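Long-range contacts in avidin-related protein 4/5 (Gallus gallus, PDB 1Y55), which binds biotin with high affinity as a tetramer of eight-stranded antiparallel beta barrels of the avidin family: residues Leu14-Thr19 with Gly31-Ala36; Pro60-Thr65 with Gly79-Asp84; Val90-Trp95 with Tyr115-Arg120. The protein carries 1 engineered substitution. One frame throughout, in Å; residues are numbered along the deposited sequence.

Contact 1. Residues Leu14-Thr19 with Gly31-Ala36; sequences LGSIMT and GTYLTA. With BTN (biotin), chain C.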
loop_
_atom_site.group_PDB
_atom_site.type_symbol
_atom_site.label_atom_id
_atom_site.label_comp_id
_atom_site.label_asym_id
_atom_site.label_seq_id
_atom_site.Cartn_x
_atom_site.Cartn_y
_atom_site.Cartn_z
ATOM N N LEU A 14 2.676 -16.630 7.755
ATOM C CA LEU A 14 1.500 -16.738 8.609
ATOM C C LEU A 14 1.022 -18.176 8.746
ATOM O O LEU A 14 0.086 -18.432 9.498
ATOM C CB LEU A 14 0.356 -15.874 8.063
ATOM C CG LEU A 14 0.646 -14.392 7.887
ATOM C CD1 LEU A 14 -0.532 -13.670 7.238
ATOM C CD2 LEU A 14 1.021 -13.743 9.194
ATOM N N GLY A 15 1.628 -19.103 8.009
ATOM C CA GLY A 15 1.229 -20.495 8.009
ATOM C C GLY A 15 0.238 -20.872 6.917
ATOM O O GLY A 15 -0.168 -22.022 6.835
ATOM N N SER A 16 -0.188 -19.922 6.081
ATOM C CA SER A 16 -1.088 -20.244 4.984
ATOM C C SER A 16 -0.405 -21.150 3.982
ATOM O O SER A 16 0.813 -21.118 3.851
ATOM C CB SER A 16 -1.532 -18.966 4.298
ATOM O OG SER A 16 -2.188 -18.124 5.218
ATOM N N ILE A 17 -1.202 -21.932 3.263
ATOM C CA ILE A 17 -0.705 -22.850 2.242
ATOM C C ILE A 17 -1.349 -22.518 0.915
ATOM O O ILE A 17 -2.541 -22.287 0.849
ATOM C CB ILE A 17 -1.012 -24.314 2.592
ATOM C CG1 ILE A 17 -0.367 -24.681 3.914
ATOM C CG2 ILE A 17 -0.568 -25.252 1.469
ATOM C CD1 ILE A 17 -0.747 -26.062 4.380
ATOM N N MET A 18 -0.574 -22.509 -0.165
ATOM C CA MET A 18 -1.196 -22.463 -1.475
ATOM C C MET A 18 -0.576 -23.516 -2.365
ATOM O O MET A 18 0.587 -23.891 -2.234
ATOM C CB MET A 18 -1.149 -21.104 -2.119
ATOM C CG MET A 18 0.201 -20.652 -2.388
ATOM S SD MET A 18 0.148 -19.047 -3.384
ATOM C CE MET A 18 1.874 -18.853 -3.644
ATOM N N THR A 19 -1.391 -23.975 -3.298
ATOM C CA THR A 19 -1.024 -24.995 -4.246
ATOM C C THR A 19 -1.302 -24.450 -5.631
ATOM O O THR A 19 -2.419 -24.072 -5.941
ATOM C CB THR A 19 -1.847 -26.249 -4.014
ATOM O OG1 THR A 19 -1.722 -26.658 -2.640
ATOM C CG2 THR A 19 -1.303 -27.414 -4.845
ATOM N N GLY A 31 -4.887 -22.356 -9.005
ATOM C CA GLY A 31 -4.508 -23.043 -7.805
ATOM C C GLY A 31 -5.533 -22.853 -6.716
ATOM O O GLY A 31 -6.650 -22.392 -6.937
ATOM N N THR A 32 -5.128 -23.226 -5.513
ATOM C CA THR A 32 -5.955 -23.060 -4.322
ATOM C C THR A 32 -5.127 -22.434 -3.209
ATOM O O THR A 32 -3.900 -22.529 -3.184
ATOM C CB THR A 32 -6.544 -24.382 -3.837
ATOM O OG1 THR A 32 -5.467 -25.248 -3.454
ATOM C CG2 THR A 32 -7.351 -25.091 -4.922
ATOM N N TYR A 33 -5.839 -21.798 -2.293
ATOM C CA TYR A 33 -5.232 -21.059 -1.202
ATOM C C TYR A 33 -5.997 -21.399 0.074
ATOM O O TYR A 33 -7.215 -21.224 0.111
ATOM C CB TYR A 33 -5.297 -19.551 -1.482
ATOM C CG TYR A 33 -4.291 -18.727 -0.719
ATOM C CD1 TYR A 33 -4.467 -18.429 0.629
ATOM C CD2 TYR A 33 -3.157 -18.232 -1.343
ATOM C CE1 TYR A 33 -3.537 -17.662 1.331
ATOM C CE2 TYR A 33 -2.233 -17.470 -0.652
ATOM C CZ TYR A 33 -2.419 -17.193 0.682
ATOM O OH TYR A 33 -1.462 -16.443 1.321
ATOM N N LEU A 34 -5.280 -21.876 1.093
ATOM C CA LEU A 34 -5.850 -22.150 2.411
ATOM C C LEU A 34 -5.214 -21.149 3.379
ATOM O O LEU A 34 -4.063 -21.301 3.786
ATOM C CB LEU A 34 -5.592 -23.593 2.847
ATOM C CG LEU A 34 -6.292 -23.994 4.136
ATOM C CD1 LEU A 34 -7.802 -23.888 4.023
ATOM C CD2 LEU A 34 -5.892 -25.402 4.530
ATOM N N THR A 35 -5.943 -20.082 3.675
ATOM C CA THR A 35 -5.420 -19.081 4.581
ATOM C C THR A 35 -5.441 -19.579 6.021
ATOM O O THR A 35 -6.386 -20.243 6.444
ATOM C CB THR A 35 -6.150 -17.744 4.449
ATOM O OG1 THR A 35 -5.516 -16.803 5.334
ATOM C CG2 THR A 35 -7.646 -17.827 4.786
ATOM N N ALA A 36 -4.387 -19.252 6.772
ATOM C CA ALA A 36 -4.341 -19.586 8.188
ATOM C C ALA A 36 -5.177 -18.626 9.030
ATOM O O ALA A 36 -5.561 -18.972 10.156
ATOM C CB ALA A 36 -2.911 -19.575 8.679
HETATM C C11 BTN C . -11.228 -12.892 4.666
HETATM O O11 BTN C . -10.687 -12.572 5.879
HETATM O O12 BTN C . -12.467 -12.637 4.390
HETATM C C10 BTN C . -10.434 -13.545 3.622
HETATM C C9 BTN C . -9.103 -14.095 4.073
HETATM C C8 BTN C . -7.989 -13.056 3.992
HETATM C C7 BTN C . -6.645 -13.645 4.436
HETATM C C2 BTN C . -5.445 -12.688 4.197
HETATM S S1 BTN C . -5.000 -12.446 2.501
HETATM C C6 BTN C . -3.531 -11.561 3.059
HETATM C C5 BTN C . -2.996 -12.369 4.238
HETATM N N1 BTN C . -2.111 -13.447 3.839
HETATM C C3 BTN C . -2.636 -14.623 4.141
HETATM O O3 BTN C . -2.036 -15.772 3.878
HETATM N N2 BTN C . -3.809 -14.507 4.730
HETATM C C4 BTN C . -4.160 -13.108 4.920
HETATM O O HOH W 1 -3.604 -25.193 -1.228
#
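I17 O lies 4.2 Å above the plane of the Y33 ring, out toward its rim. At the ring's edge, in its plane, lies O3 of biotin. M18 crosses the ring obliquely: its CB is 3.6 Å from Y33 CD2, and its sulfur makes a Met-aromatic contact. CG of Y33 is anti to the backbone N (chi1 -159°), which carries OH to the head of the ligand. There Y33 OH donates to BTN O3 at 2.7 Å. S16 OG donates to BTN O3 at 2.7 Å and accepts from A36 N in a nearly straight bond (167°). BTN N2 donates to T35 OG1 at 2.9 Å; T35 OG1 also bonds to V37 O. N12 supplies a further hydrogen bond to biotin. Behind the pocket the strands pair antiparallel: I17 with L34 and T19 with T32 are hydrogen-bonded pairs. On that outer face one water bridges T19 OG1 and T32 OG1, and T19 OG1 also bonds to K9. A phenylalanine in place of Y33 removes the hydroxyl, which would probably weaken the hold on BTN O3. The donors gathered on O3 would probably draw negative charge onto it and make the ureido N-H groups better donors.

Contact 2. Residues Pro60-Thr65 with Gly79-Asp84; sequences PTFGFT and GQCFID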
loop_
_atom_site.group_PDB
_atom_site.type_symbol
_atom_site.label_atom_id
_atom_site.label_comp_id
_atom_site.label_asym_id
_atom_site.label_seq_id
_atom_site.Cartn_x
_atom_site.Cartn_y
_atom_site.Cartn_z
ATOM N N PRO A 60 10.966 -14.704 -12.193
ATOM C CA PRO A 60 9.838 -13.933 -12.727
ATOM C C PRO A 60 9.086 -13.141 -11.678
ATOM O O PRO A 60 8.950 -13.585 -10.529
ATOM C CB PRO A 60 8.922 -15.016 -13.301
ATOM C CG PRO A 60 9.209 -16.199 -12.444
ATOM C CD PRO A 60 10.695 -16.157 -12.231
ATOM N N THR A 61 8.549 -12.004 -12.099
ATOM C CA THR A 61 7.476 -11.367 -11.340
ATOM C C THR A 61 6.148 -12.081 -11.710
ATOM O O THR A 61 6.017 -12.768 -12.741
ATOM C CB THR A 61 7.423 -9.904 -11.585
ATOM O OG1 THR A 61 8.623 -9.178 -11.311
ATOM C CG2 THR A 61 6.827 -9.592 -12.851
ATOM N N PHE A 62 5.147 -11.880 -10.864
ATOM C CA PHE A 62 3.856 -12.540 -11.022
ATOM C C PHE A 62 2.805 -11.776 -10.228
ATOM O O PHE A 62 3.127 -10.942 -9.368
ATOM C CB PHE A 62 3.925 -14.013 -10.543
ATOM C CG PHE A 62 4.289 -14.150 -9.099
ATOM C CD1 PHE A 62 3.307 -14.021 -8.110
ATOM C CD2 PHE A 62 5.608 -14.329 -8.705
ATOM C CE1 PHE A 62 3.652 -14.075 -6.762
ATOM C CE2 PHE A 62 5.935 -14.420 -7.371
ATOM C CZ PHE A 62 4.964 -14.290 -6.407
ATOM N N GLY A 63 1.551 -12.111 -10.496
ATOM C CA GLY A 63 0.428 -11.666 -9.698
ATOM C C GLY A 63 -0.627 -12.751 -9.681
ATOM O O GLY A 63 -0.690 -13.584 -10.602
ATOM N N PHE A 64 -1.470 -12.761 -8.644
ATOM C CA PHE A 64 -2.635 -13.612 -8.633
ATOM C C PHE A 64 -3.725 -13.006 -7.772
ATOM O O PHE A 64 -3.476 -12.194 -6.891
ATOM C CB PHE A 64 -2.309 -15.078 -8.246
ATOM C CG PHE A 64 -1.711 -15.283 -6.870
ATOM C CD1 PHE A 64 -2.523 -15.479 -5.753
ATOM C CD2 PHE A 64 -0.342 -15.346 -6.707
ATOM C CE1 PHE A 64 -1.971 -15.716 -4.507
ATOM C CE2 PHE A 64 0.200 -15.578 -5.453
ATOM C CZ PHE A 64 -0.627 -15.759 -4.362
ATOM N N THR A 65 -4.946 -13.450 -8.046
ATOM C CA THR A 65 -6.148 -13.088 -7.319
ATOM C C THR A 65 -6.666 -14.306 -6.592
ATOM O O THR A 65 -6.760 -15.386 -7.187
ATOM C CB THR A 65 -7.217 -12.619 -8.326
ATOM O OG1 THR A 65 -6.760 -11.451 -9.014
ATOM C CG2 THR A 65 -8.510 -12.233 -7.622
ATOM N N GLY A 79 4.490 -10.252 -6.653
ATOM C CA GLY A 79 5.821 -10.441 -6.135
ATOM C C GLY A 79 6.751 -11.022 -7.162
ATOM O O GLY A 79 6.495 -10.963 -8.372
ATOM N N GLN A 80 7.846 -11.575 -6.652
ATOM C CA GLN A 80 8.898 -12.138 -7.489
ATOM C C GLN A 80 9.389 -13.435 -6.861
ATOM O O GLN A 80 9.460 -13.559 -5.641
ATOM C CB GLN A 80 10.037 -11.116 -7.676
ATOM C CG GLN A 80 11.105 -11.534 -8.674
ATOM C CD GLN A 80 12.091 -10.431 -9.060
ATOM O OE1 GLN A 80 12.982 -10.696 -9.911
ATOM N NE2 GLN A 80 11.989 -9.273 -8.510
ATOM N N CYS A 81 9.718 -14.401 -7.721
ATOM C CA CYS A 81 10.355 -15.652 -7.283
ATOM C C CYS A 81 11.854 -15.501 -7.433
ATOM O O CYS A 81 12.351 -15.257 -8.538
ATOM C CB CYS A 81 9.908 -16.846 -8.107
ATOM S SG CYS A 81 8.319 -16.707 -8.865
ATOM N N PHE A 82 12.563 -15.625 -6.322
ATOM C CA PHE A 82 14.009 -15.579 -6.307
ATOM C C PHE A 82 14.573 -16.978 -6.110
ATOM O O PHE A 82 14.033 -17.771 -5.343
ATOM C CB PHE A 82 14.503 -14.679 -5.176
ATOM C CG PHE A 82 14.148 -13.251 -5.353
ATOM C CD1 PHE A 82 14.818 -12.479 -6.282
ATOM C CD2 PHE A 82 13.146 -12.666 -4.600
ATOM C CE1 PHE A 82 14.482 -11.147 -6.460
ATOM C CE2 PHE A 82 12.818 -11.329 -4.763
ATOM C CZ PHE A 82 13.496 -10.568 -5.691
ATOM N N ILE A 83 15.679 -17.251 -6.797
ATOM C CA ILE A 83 16.470 -18.466 -6.630
ATOM C C ILE A 83 17.830 -18.087 -6.048
ATOM O O ILE A 83 18.555 -17.304 -6.643
ATOM C CB ILE A 83 16.745 -19.173 -7.986
ATOM C CG1 ILE A 83 15.471 -19.395 -8.795
ATOM C CG2 ILE A 83 17.469 -20.499 -7.759
ATOM C CD1 ILE A 83 15.735 -19.567 -10.291
ATOM N N ASP A 84 18.116 -18.643 -4.874
ATOM C CA ASP A 84 19.381 -18.582 -4.122
ATOM C C ASP A 84 20.556 -19.167 -4.871
ATOM O O ASP A 84 20.378 -19.928 -5.808
ATOM C CB ASP A 84 19.291 -19.576 -2.942
ATOM C CG ASP A 84 19.257 -18.937 -1.605
ATOM O OD1 ASP A 84 18.890 -19.694 -0.685
ATOM O OD2 ASP A 84 19.568 -17.751 -1.353
#
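This contact belongs to the beta hairpin of strands 61-67 and 74-83, part of the wall of the avidin barrel. The segments run antiparallel but diverge, with 130° between their short axes, so pairing is confined to P60-F62 and G79-C81. T61 and Q80 form a non-hydrogen-bonded pair. F62 and G79 form a hydrogen-bonded one: F62 N donates to G79 O at 3.0 Å, and G79 N donates to F62 O at 3.1 Å. In both bonds the donor sits above the carbonyl plane. C81 N gives a straighter bond to P60 O (166°), in the carbonyl plane.

CG of F62 lies in the crowded position between backbone N and carbonyl carbon (chi1 61°), which folds the ring back over the opposite strand. G79 CA lies over the ring face in a CH-pi contact, 4.3 Å from the centroid of the F62 ring. G79 O is over the face too, toward the rim. C81 SG meets the ring obliquely, 3.6 Å from F62 CD2, and touches P60 CG at 3.7 Å. L91 packs on both F62 and C81. T61 faces the other way, toward T74 of the third subunit.

A CB on G79 would be tight against F62 CZ. The glycine thus lets the ring lie directly on the backbone, and the sulfur adds a polarisable neighbour beside the ring and L91.

Contact 3. Residues Val90-Trp95 with Tyr115-Arg120; sequences VLKTMW and YNNFTR. With BTN (biotin), chain C.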
loop_
_atom_site.group_PDB
_atom_site.type_symbol
_atom_site.label_atom_id
_atom_site.label_comp_id
_atom_site.label_asym_id
_atom_site.label_seq_id
_atom_site.Cartn_x
_atom_site.Cartn_y
_atom_site.Cartn_z
ATOM N N VAL A 90 12.298 -18.560 -3.011
ATOM C CA VAL A 90 11.466 -17.771 -2.113
ATOM C C VAL A 90 10.577 -16.889 -2.970
ATOM O O VAL A 90 11.036 -16.283 -3.939
ATOM C CB VAL A 90 12.327 -16.866 -1.181
ATOM C CG1 VAL A 90 11.460 -15.913 -0.354
ATOM C CG2 VAL A 90 13.219 -17.702 -0.259
ATOM N N LEU A 91 9.304 -16.807 -2.602
ATOM C CA LEU A 91 8.422 -15.779 -3.159
ATOM C C LEU A 91 8.346 -14.626 -2.178
ATOM O O LEU A 91 7.926 -14.814 -1.033
ATOM C CB LEU A 91 7.005 -16.273 -3.433
ATOM C CG LEU A 91 6.848 -17.610 -4.140
ATOM C CD1 LEU A 91 5.384 -17.928 -4.331
ATOM C CD2 LEU A 91 7.587 -17.610 -5.469
ATOM N N LYS A 92 8.734 -13.436 -2.622
ATOM C CA LYS A 92 8.532 -12.208 -1.865
ATOM C C LYS A 92 7.297 -11.543 -2.453
ATOM O O LYS A 92 7.251 -11.299 -3.654
ATOM C CB LYS A 92 9.749 -11.288 -2.005
ATOM C CG LYS A 92 11.036 -11.857 -1.428
ATOM C CD LYS A 92 11.025 -11.950 0.085
ATOM C CE LYS A 92 11.201 -10.591 0.752
ATOM N NZ LYS A 92 11.216 -10.687 2.229
ATOM N N THR A 93 6.288 -11.294 -1.629
ATOM C CA THR A 93 5.038 -10.721 -2.099
ATOM C C THR A 93 4.529 -9.598 -1.227
ATOM O O THR A 93 4.836 -9.493 -0.028
ATOM C CB THR A 93 3.900 -11.779 -2.205
ATOM O OG1 THR A 93 3.398 -12.137 -0.908
ATOM C CG2 THR A 93 4.355 -13.036 -2.906
ATOM N N MET A 94 3.648 -8.844 -1.848
ATOM C CA MET A 94 2.816 -7.920 -1.151
ATOM C C MET A 94 1.413 -8.057 -1.680
ATOM O O MET A 94 1.193 -8.471 -2.826
ATOM C CB MET A 94 3.387 -6.524 -1.313
ATOM C CG MET A 94 4.739 -6.451 -0.605
ATOM S SD MET A 94 5.451 -4.941 -0.489
ATOM C CE MET A 94 4.073 -4.312 0.913
ATOM N N TRP A 95 0.458 -7.696 -0.834
ATOM C CA TRP A 95 -0.935 -7.973 -1.118
ATOM C C TRP A 95 -1.818 -6.796 -0.767
ATOM O O TRP A 95 -1.499 -5.968 0.094
ATOM C CB TRP A 95 -1.417 -9.261 -0.413
ATOM C CG TRP A 95 -1.189 -9.336 1.063
ATOM C CD1 TRP A 95 -0.206 -10.046 1.695
ATOM C CD2 TRP A 95 -1.975 -8.733 2.107
ATOM N NE1 TRP A 95 -0.327 -9.916 3.055
ATOM C CE2 TRP A 95 -1.408 -9.120 3.333
ATOM C CE3 TRP A 95 -3.129 -7.940 2.125
ATOM C CZ2 TRP A 95 -1.945 -8.720 4.569
ATOM C CZ3 TRP A 95 -3.655 -7.533 3.356
ATOM C CH2 TRP A 95 -3.056 -7.921 4.554
ATOM N N TYR A 115 2.324 -7.941 3.573
ATOM C CA TYR A 115 3.378 -8.703 2.914
ATOM C C TYR A 115 3.192 -10.177 3.172
ATOM O O TYR A 115 2.511 -10.583 4.103
ATOM C CB TYR A 115 4.775 -8.280 3.389
ATOM C CG TYR A 115 5.183 -8.712 4.769
ATOM C CD1 TYR A 115 5.925 -9.877 4.965
ATOM C CD2 TYR A 115 4.875 -7.950 5.885
ATOM C CE1 TYR A 115 6.352 -10.254 6.224
ATOM C CE2 TYR A 115 5.306 -8.317 7.143
ATOM C CZ TYR A 115 6.053 -9.455 7.304
ATOM O OH TYR A 115 6.472 -9.789 8.568
ATOM N N ASN A 116 3.857 -11.014 2.391
ATOM C CA ASN A 116 4.016 -12.411 2.740
ATOM C C ASN A 116 5.235 -12.974 2.037
ATOM O O ASN A 116 5.422 -12.773 0.840
ATOM C CB ASN A 116 2.809 -13.279 2.333
ATOM C CG ASN A 116 1.656 -13.264 3.324
ATOM O OD1 ASN A 116 0.517 -12.992 2.939
ATOM N ND2 ASN A 116 1.924 -13.639 4.572
ATOM N N ASN A 117 6.015 -13.753 2.775
ATOM C CA ASN A 117 7.135 -14.500 2.233
ATOM C C ASN A 117 6.746 -15.958 2.163
ATOM O O ASN A 117 6.256 -16.501 3.148
ATOM C CB ASN A 117 8.340 -14.284 3.152
ATOM C CG ASN A 117 8.672 -12.793 3.312
ATOM O OD1 ASN A 117 8.746 -12.092 2.332
ATOM N ND2 ASN A 117 8.840 -12.321 4.539
ATOM N N PHE A 118 6.939 -16.583 1.000
ATOM C CA PHE A 118 6.572 -17.984 0.805
ATOM C C PHE A 118 7.825 -18.807 0.512
ATOM O O PHE A 118 8.726 -18.372 -0.210
ATOM C CB PHE A 118 5.625 -18.203 -0.393
ATOM C CG PHE A 118 4.254 -17.556 -0.283
ATOM C CD1 PHE A 118 3.124 -18.336 -0.057
ATOM C CD2 PHE A 118 4.075 -16.198 -0.486
ATOM C CE1 PHE A 118 1.848 -17.773 -0.013
ATOM C CE2 PHE A 118 2.807 -15.634 -0.441
ATOM C CZ PHE A 118 1.693 -16.419 -0.213
ATOM N N THR A 119 7.826 -20.033 1.038
ATOM C CA THR A 119 8.824 -21.033 0.688
ATOM C C THR A 119 8.110 -22.340 0.361
ATOM O O THR A 119 6.950 -22.536 0.691
ATOM C CB THR A 119 9.838 -21.240 1.825
ATOM O OG1 THR A 119 9.151 -21.574 3.031
ATOM C CG2 THR A 119 10.647 -19.963 2.111
ATOM N N ARG A 120 8.816 -23.237 -0.314
ATOM C CA ARG A 120 8.194 -24.467 -0.784
ATOM C C ARG A 120 7.884 -25.419 0.349
ATOM O O ARG A 120 8.626 -25.527 1.323
ATOM C CB ARG A 120 9.084 -25.168 -1.818
ATOM C CG ARG A 120 9.088 -24.464 -3.171
ATOM C CD ARG A 120 9.657 -25.329 -4.288
ATOM N NE ARG A 120 9.717 -24.659 -5.582
ATOM C CZ ARG A 120 8.701 -24.535 -6.446
ATOM N NH1 ARG A 120 8.882 -23.923 -7.604
ATOM N NH2 ARG A 120 7.494 -24.986 -6.150
HETATM C C11 BTN C . -11.228 -12.892 4.666
HETATM O O11 BTN C . -10.687 -12.572 5.879
HETATM O O12 BTN C . -12.467 -12.637 4.390
HETATM C C10 BTN C . -10.434 -13.545 3.622
HETATM C C9 BTN C . -9.103 -14.095 4.073
HETATM C C8 BTN C . -7.989 -13.056 3.992
HETATM C C7 BTN C . -6.645 -13.645 4.436
HETATM C C2 BTN C . -5.445 -12.688 4.197
HETATM S S1 BTN C . -5.000 -12.446 2.501
HETATM C C6 BTN C . -3.531 -11.561 3.059
HETATM C C5 BTN C . -2.996 -12.369 4.238
HETATM N N1 BTN C . -2.111 -13.447 3.839
HETATM C C3 BTN C . -2.636 -14.623 4.141
HETATM O O3 BTN C . -2.036 -15.772 3.878
HETATM N N2 BTN C . -3.809 -14.507 4.730
HETATM C C4 BTN C . -4.160 -13.108 4.920
HETATM O O HOH W 2 7.355 -10.082 1.167
#
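W95 and T93 both hold their first torsion in the crowded position between backbone N and carbonyl carbon (chi1 53° and 75°). N116 has CG anti to the carbonyl carbon (chi1 -83°). These torsions send the indole and amide to the biotin side. C6 of biotin sits over the centre of one indole face, 3.2 Å from W95 CE2. BTN N1 donates to N116 OD1 at 2.8 Å, nearly straight. N116 ND2 is held by N13, which fixes the turn of the amide and presents its oxygen to the ligand. W95 NE1 makes a weak bond to Y115 O.

T93 OG1 donates to N116 O at 2.7 Å, in the carbonyl plane on a lone pair. T93 N also donates to N116 O, at 3.0 Å, so two bonds grip it. T93 OG1 also lies at the edge of the F118 ring, in its plane, 3.6 Å from F118 CE2. L91 and F118 cross obliquely and share two backbone hydrogen bonds.

On the other face K92 and N117 lie side by side. The lysine bends at chi2 and chi3, and K92 NZ reaches N117 OD1 at 2.8 Å from above the amide plane. A water lies within bonding distance of N117 OD1 and T93 O. K92 NZ also bonds to Y115 OH of the fourth subunit, whose ring stacks on Y115.

Strand 89-98 is flanked by strand 74-83, through backbone bonds such as V90 with F82. Strand 111-120 meets strand 8-12 through T119 and T11, which closes the barrel; M18 packs against L91 and F118 from within.

The three contacts follow one another along the chain; none nests in or crosses another. Contact 1 closes the hairpin of strands 17-20 and 28-34. Contact 2 closes a later hairpin, of strands 61-67 and 74-83. Contact 3 joins the last two strands, 89-98 and 111-120, across 19 intervening residues. All lie in one closed antiparallel sheet. Contacts 2 and 3 are neighbours in it: Q80 N probably bonds to K92 O. Contact 1 meets both across the barrel interior, with M18 touching F64 on the side of contact 2. Contacts 1 and 3 share the biotin; contacts 2 and 3 both reach the third subunit.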